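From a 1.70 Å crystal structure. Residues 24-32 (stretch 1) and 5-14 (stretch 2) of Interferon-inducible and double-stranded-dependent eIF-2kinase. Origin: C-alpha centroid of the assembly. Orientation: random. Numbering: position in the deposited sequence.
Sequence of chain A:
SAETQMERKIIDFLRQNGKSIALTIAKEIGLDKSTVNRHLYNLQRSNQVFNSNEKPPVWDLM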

ATOM      1  N   THR A  24      -3.191  16.220  -5.849  1.00 22.51           N
ATOM      2  CA  THR A  24      -2.855  17.614  -6.157  1.00 22.16           C
ATOM      3  C   THR A  24      -1.584  18.155  -5.457  1.00 21.11           C
ATOM      4  O   THR A  24      -0.748  18.823  -6.067  1.00 21.47           O
ATOM      5  CB  THR A  24      -4.027  18.457  -5.791  1.00 22.34           C
ATOM      6  OG1 THR A  24      -5.148  17.980  -6.538  1.00 24.63           O
ATOM      7  CG2 THR A  24      -3.764  19.916  -6.124  1.00 23.92           C
ATOM      8  N   ILE A  25      -1.482  17.873  -4.159  1.00 19.91           N
ATOM      9  CA  ILE A  25      -0.356  18.276  -3.355  1.00 18.95           C
ATOM     10  C   ILE A  25       0.883  17.610  -3.925  1.00 19.20           C
ATOM     11  O   ILE A  25       1.925  18.256  -4.100  1.00 19.89           O
ATOM     12  CB  ILE A  25      -0.553  17.815  -1.886  1.00 17.40           C
ATOM     13  CG1 ILE A  25      -1.821  18.436  -1.275  1.00 17.97           C
ATOM     14  CG2 ILE A  25       0.699  18.141  -1.058  1.00 17.25           C
ATOM     15  CD1 ILE A  25      -2.226  17.830   0.079  1.00 18.21           C
ATOM     16  N   ALA A  26       0.797  16.317  -4.225  1.00 19.32           N
ATOM     17  CA  ALA A  26       1.953  15.613  -4.819  1.00 19.71           C
ATOM     18  C   ALA A  26       2.469  16.236  -6.103  1.00 20.48           C
ATOM     19  O   ALA A  26       3.681  16.384  -6.268  1.00 21.69           O
ATOM     20  CB  ALA A  26       1.635  14.156  -5.027  1.00 19.38           C
ATOM     21  N   LYS A  27       1.571  16.620  -7.000  1.00 21.01           N
ATOM     22  CA  LYS A  27       1.982  17.219  -8.264  1.00 22.24           C
ATOM     23  C   LYS A  27       2.739  18.537  -8.054  1.00 23.32           C
ATOM     24  O   LYS A  27       3.730  18.793  -8.742  1.00 23.33           O
ATOM     25  CB  LYS A  27       0.760  17.443  -9.162  1.00 23.14           C
ATOM     26  N   GLU A  28       2.288  19.360  -7.105  1.00 23.17           N
ATOM     27  CA  GLU A  28       2.959  20.650  -6.828  1.00 23.61           C
ATOM     28  C   GLU A  28       4.264  20.561  -6.018  1.00 23.42           C
ATOM     29  O   GLU A  28       5.250  21.235  -6.325  1.00 23.38           O
ATOM     30  CB  GLU A  28       1.994  21.654  -6.235  1.00 23.58           C
ATOM     31  CG  GLU A  28       2.648  23.042  -5.840  1.00 24.98           C
ATOM     32  CD  GLU A  28       3.382  23.838  -6.965  1.00 27.84           C
ATOM     33  OE1 GLU A  28       3.355  23.471  -8.185  1.00 26.50           O
ATOM     34  OE2 GLU A  28       3.999  24.870  -6.587  1.00 28.35           O
ATOM     35  N   ILE A  29       4.294  19.736  -4.994  1.00 22.19           N
ATOM     36  CA  ILE A  29       5.528  19.558  -4.227  1.00 23.37           C
ATOM     37  C   ILE A  29       6.523  18.721  -5.058  1.00 22.75           C
ATOM     38  O   ILE A  29       7.745  18.777  -4.840  1.00 23.77           O
ATOM     39  CB  ILE A  29       5.234  18.918  -2.807  1.00 23.74           C
ATOM     40  CG1 ILE A  29       4.146  19.702  -2.063  1.00 25.22           C
ATOM     41  CG2 ILE A  29       6.474  18.866  -1.955  1.00 26.07           C
ATOM     42  CD1 ILE A  29       4.308  21.255  -2.057  1.00 28.11           C
ATOM     43  N   GLY A  30       5.984  17.949  -6.017  1.00 21.31           N
ATOM     44  CA  GLY A  30       6.767  17.140  -6.954  1.00 20.77           C
ATOM     45  C   GLY A  30       7.287  15.869  -6.324  1.00 20.73           C
ATOM     46  O   GLY A  30       8.385  15.397  -6.670  1.00 20.20           O
ATOM     47  N   LEU A  31       6.514  15.317  -5.380  1.00 21.21           N
ATOM     48  CA  LEU A  31       6.837  14.054  -4.726  1.00 22.45           C
ATOM     49  C   LEU A  31       5.801  13.011  -5.111  1.00 22.32           C
ATOM     50  O   LEU A  31       4.669  13.343  -5.434  1.00 23.53           O
ATOM     51  CB  LEU A  31       6.805  14.212  -3.212  1.00 23.22           C
ATOM     52  CG  LEU A  31       7.811  15.154  -2.575  1.00 25.97           C
ATOM     53  CD1 LEU A  31       7.330  15.359  -1.126  1.00 28.91           C
ATOM     54  CD2 LEU A  31       9.218  14.576  -2.616  1.00 28.52           C
ATOM     55  N   ASP A  32       6.171  11.739  -5.075  1.00 22.45           N
ATOM     56  CA  ASP A  32       5.186  10.700  -5.376  1.00 23.48           C
ATOM     57  C   ASP A  32       4.064  10.711  -4.324  1.00 22.78           C
ATOM     58  O   ASP A  32       4.291  11.111  -3.178  1.00 22.11           O
ATOM     59  CB  ASP A  32       5.833   9.313  -5.420  1.00 25.22           C
ATOM     60  CG  ASP A  32       6.448   8.921  -4.093  1.00 28.62           C
ATOM     61  OD1 ASP A  32       5.891   8.050  -3.421  1.00 33.89           O
ATOM     62  OD2 ASP A  32       7.482   9.501  -3.690  1.00 35.83           O
TER
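Stretch 2 (5-14) QMERKIIDFL

Stretch 2 is helical throughout, part of a longer helix, with i to i+4 hydrogen bonds such as F13 N to K9 O (2.9 Å) and I10 N to M6 O (3.1 Å). Stretch 1 is helical from T24 to I29; G30 then leaves helical geometry with positive phi (77°), a conformation that favours glycine, and L31 and D32 follow in extended backbone, D32 as N-cap of the next helix. The two helix axes approach to 10.6 Å with a signed crossing angle of 116°, so the helices run obliquely, nearer antiparallel than parallel. The backbones come nearest at I29 and I10, whose CA atoms are 7.1 Å apart.

No hydrogen bond links the stretches; packing is largely apolar and buries 459 Å². F13 (chi1 t) is a knob among T24, I25, E28 and I29: its CE2 lies 3.3 Å from E28 CG and its CE1 3.8 Å from I25 CG1. In return I29 (m, m) sits among M6, K9, I10 and F13, placing CG2 3.5 Å from M6 CE and CD1 3.9 Å from F13 CB. I25 reaches L14, CD1 to CD2 at 3.9 Å, and I10, CG2 to CG1 at 4.2 Å. Beyond the helix end, L31 points toward stretch 2 and sets CD1 3.4 Å from M6 CG.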

ATOM      1  N   GLN A   5      11.351  19.720   6.707  1.00 26.26           N
ATOM      2  CA  GLN A   5      11.318  20.715   5.669  1.00 26.69           C
ATOM      3  C   GLN A   5      10.275  20.389   4.578  1.00 25.74           C
ATOM      4  O   GLN A   5       9.501  21.252   4.176  1.00 25.22           O
ATOM      5  CB  GLN A   5      12.732  20.890   5.100  1.00 27.23           C
ATOM      6  CG  GLN A   5      12.788  21.814   3.926  1.00 31.24           C
ATOM      7  CD  GLN A   5      12.415  23.220   4.279  1.00 35.68           C
ATOM      8  OE1 GLN A   5      12.446  23.616   5.453  1.00 38.21           O
ATOM      9  NE2 GLN A   5      12.058  24.006   3.257  1.00 39.67           N
ATOM     10  N   MET A   6      10.199  19.133   4.155  1.00 25.54           N
ATOM     11  CA  MET A   6       9.118  18.675   3.270  1.00 25.61           C
ATOM     12  C   MET A   6       7.716  18.917   3.860  1.00 24.19           C
ATOM     13  O   MET A   6       6.804  19.336   3.143  1.00 23.69           O
ATOM     14  CB  MET A   6       9.260  17.190   2.981  1.00 27.03           C
ATOM     15  CG  MET A   6       8.760  16.776   1.636  1.00 31.77           C
ATOM     16  SD  MET A   6      10.015  17.130   0.373  1.00 43.41           S
ATOM     17  CE  MET A   6       9.494  18.774  -0.134  1.00 40.03           C
ATOM     18  N   GLU A   7       7.548  18.608   5.151  1.00 22.72           N
ATOM     19  CA  GLU A   7       6.282  18.847   5.829  1.00 22.10           C
ATOM     20  C   GLU A   7       5.904  20.323   5.828  1.00 22.75           C
ATOM     21  O   GLU A   7       4.735  20.670   5.591  1.00 23.61           O
ATOM     22  CB  GLU A   7       6.255  18.166   7.210  1.00 21.95           C
ATOM     23  CG  GLU A   7       6.294  16.629   7.016  1.00 22.04           C
ATOM     24  CD  GLU A   7       6.058  15.753   8.232  1.00 25.16           C
ATOM     25  OE1 GLU A   7       5.876  16.271   9.354  1.00 27.41           O
ATOM     26  OE2 GLU A   7       6.032  14.506   8.029  1.00 27.50           O
ATOM     27  N   ARG A   8       6.896  21.191   6.031  1.00 22.89           N
ATOM     28  CA  ARG A   8       6.698  22.646   5.988  1.00 23.94           C
ATOM     29  C   ARG A   8       6.195  23.093   4.630  1.00 22.87           C
ATOM     30  O   ARG A   8       5.267  23.924   4.546  1.00 23.15           O
ATOM     31  CB  ARG A   8       8.017  23.361   6.295  1.00 25.18           C
ATOM     32  CG  ARG A   8       8.335  23.534   7.768  1.00 30.62           C
ATOM     33  CD  ARG A   8       9.775  24.046   7.869  1.00 38.98           C
ATOM     34  NE  ARG A   8      10.305  24.115   9.233  1.00 48.20           N
ATOM     35  CZ  ARG A   8      11.402  24.805   9.574  1.00 52.08           C
ATOM     36  NH1 ARG A   8      12.087  25.478   8.654  1.00 54.26           N
ATOM     37  NH2 ARG A   8      11.817  24.834  10.839  1.00 55.35           N
ATOM     38  N   LYS A   9       6.770  22.511   3.572  1.00 22.38           N
ATOM     39  CA  LYS A   9       6.341  22.808   2.213  1.00 22.66           C
ATOM     40  C   LYS A   9       4.894  22.394   1.949  1.00 21.63           C
ATOM     41  O   LYS A   9       4.155  23.118   1.294  1.00 20.83           O
ATOM     42  CB  LYS A   9       7.285  22.161   1.210  1.00 23.41           C
ATOM     43  CG  LYS A   9       8.671  22.776   1.245  1.00 26.30           C
ATOM     44  CD  LYS A   9       9.522  22.348   0.058  1.00 33.30           C
ATOM     45  CE  LYS A   9      10.882  23.004   0.168  1.00 36.99           C
ATOM     46  NZ  LYS A   9      11.561  23.389  -1.129  1.00 40.24           N
ATOM     47  N   ILE A  10       4.487  21.235   2.473  1.00 20.69           N
ATOM     48  CA  ILE A  10       3.105  20.753   2.367  1.00 20.60           C
ATOM     49  C   ILE A  10       2.152  21.694   3.115  1.00 20.69           C
ATOM     50  O   ILE A  10       1.094  22.057   2.605  1.00 21.55           O
ATOM     51  CB  ILE A  10       3.002  19.279   2.864  1.00 20.72           C
ATOM     52  CG1 ILE A  10       3.725  18.355   1.872  1.00 19.44           C
ATOM     53  CG2 ILE A  10       1.547  18.812   3.054  1.00 18.93           C
ATOM     54  CD1 ILE A  10       4.154  16.968   2.433  1.00 21.20           C
ATOM     55  N   ILE A  11       2.525  22.086   4.328  1.00 21.17           N
ATOM     56  CA  ILE A  11       1.722  23.067   5.079  1.00 22.06           C
ATOM     57  C   ILE A  11       1.576  24.399   4.322  1.00 22.70           C
ATOM     58  O   ILE A  11       0.471  24.957   4.243  1.00 22.32           O
ATOM     59  CB  ILE A  11       2.283  23.304   6.519  1.00 22.53           C
ATOM     60  CG1 ILE A  11       2.232  22.000   7.330  1.00 21.78           C
ATOM     61  CG2 ILE A  11       1.559  24.446   7.251  1.00 23.93           C
ATOM     62  CD1 ILE A  11       0.834  21.432   7.565  1.00 24.38           C
ATOM     63  N   ASP A  12       2.678  24.886   3.751  1.00 24.19           N
ATOM     64  CA  ASP A  12       2.645  26.133   2.977  1.00 25.11           C
ATOM     65  C   ASP A  12       1.712  25.994   1.777  1.00 25.05           C
ATOM     66  O   ASP A  12       0.942  26.919   1.458  1.00 25.56           O
ATOM     67  CB  ASP A  12       4.057  26.514   2.498  1.00 27.25           C
ATOM     68  CG  ASP A  12       4.990  26.923   3.637  1.00 31.91           C
ATOM     69  OD1 ASP A  12       4.534  27.225   4.768  1.00 37.19           O
ATOM     70  OD2 ASP A  12       6.217  26.966   3.386  1.00 38.67           O
ATOM     71  N   PHE A  13       1.788  24.839   1.109  1.00 23.40           N
ATOM     72  CA  PHE A  13       0.899  24.547   0.006  1.00 22.73           C
ATOM     73  C   PHE A  13      -0.585  24.631   0.416  1.00 22.99           C
ATOM     74  O   PHE A  13      -1.422  25.233  -0.306  1.00 23.60           O
ATOM     75  CB  PHE A  13       1.216  23.190  -0.629  1.00 23.57           C
ATOM     76  CG  PHE A  13       0.333  22.890  -1.796  1.00 22.98           C
ATOM     77  CD1 PHE A  13      -0.849  22.143  -1.635  1.00 24.08           C
ATOM     78  CD2 PHE A  13       0.621  23.432  -3.057  1.00 22.99           C
ATOM     79  CE1 PHE A  13      -1.714  21.944  -2.723  1.00 24.05           C
ATOM     80  CE2 PHE A  13      -0.226  23.189  -4.144  1.00 22.80           C
ATOM     81  CZ  PHE A  13      -1.380  22.446  -3.978  1.00 23.00           C
ATOM     82  N   LEU A  14      -0.933  24.000   1.539  1.00 21.90           N
ATOM     83  CA  LEU A  14      -2.323  24.067   2.001  1.00 23.16           C
ATOM     84  C   LEU A  14      -2.726  25.465   2.435  1.00 24.28           C
ATOM     85  O   LEU A  14      -3.866  25.852   2.211  1.00 25.39           O
ATOM     86  CB  LEU A  14      -2.619  23.036   3.089  1.00 23.32           C
ATOM     87  CG  LEU A  14      -2.434  21.591   2.624  1.00 22.49           C
ATOM     88  CD1 LEU A  14      -2.389  20.654   3.817  1.00 21.56           C
ATOM     89  CD2 LEU A  14      -3.531  21.155   1.635  1.00 23.34           C
TER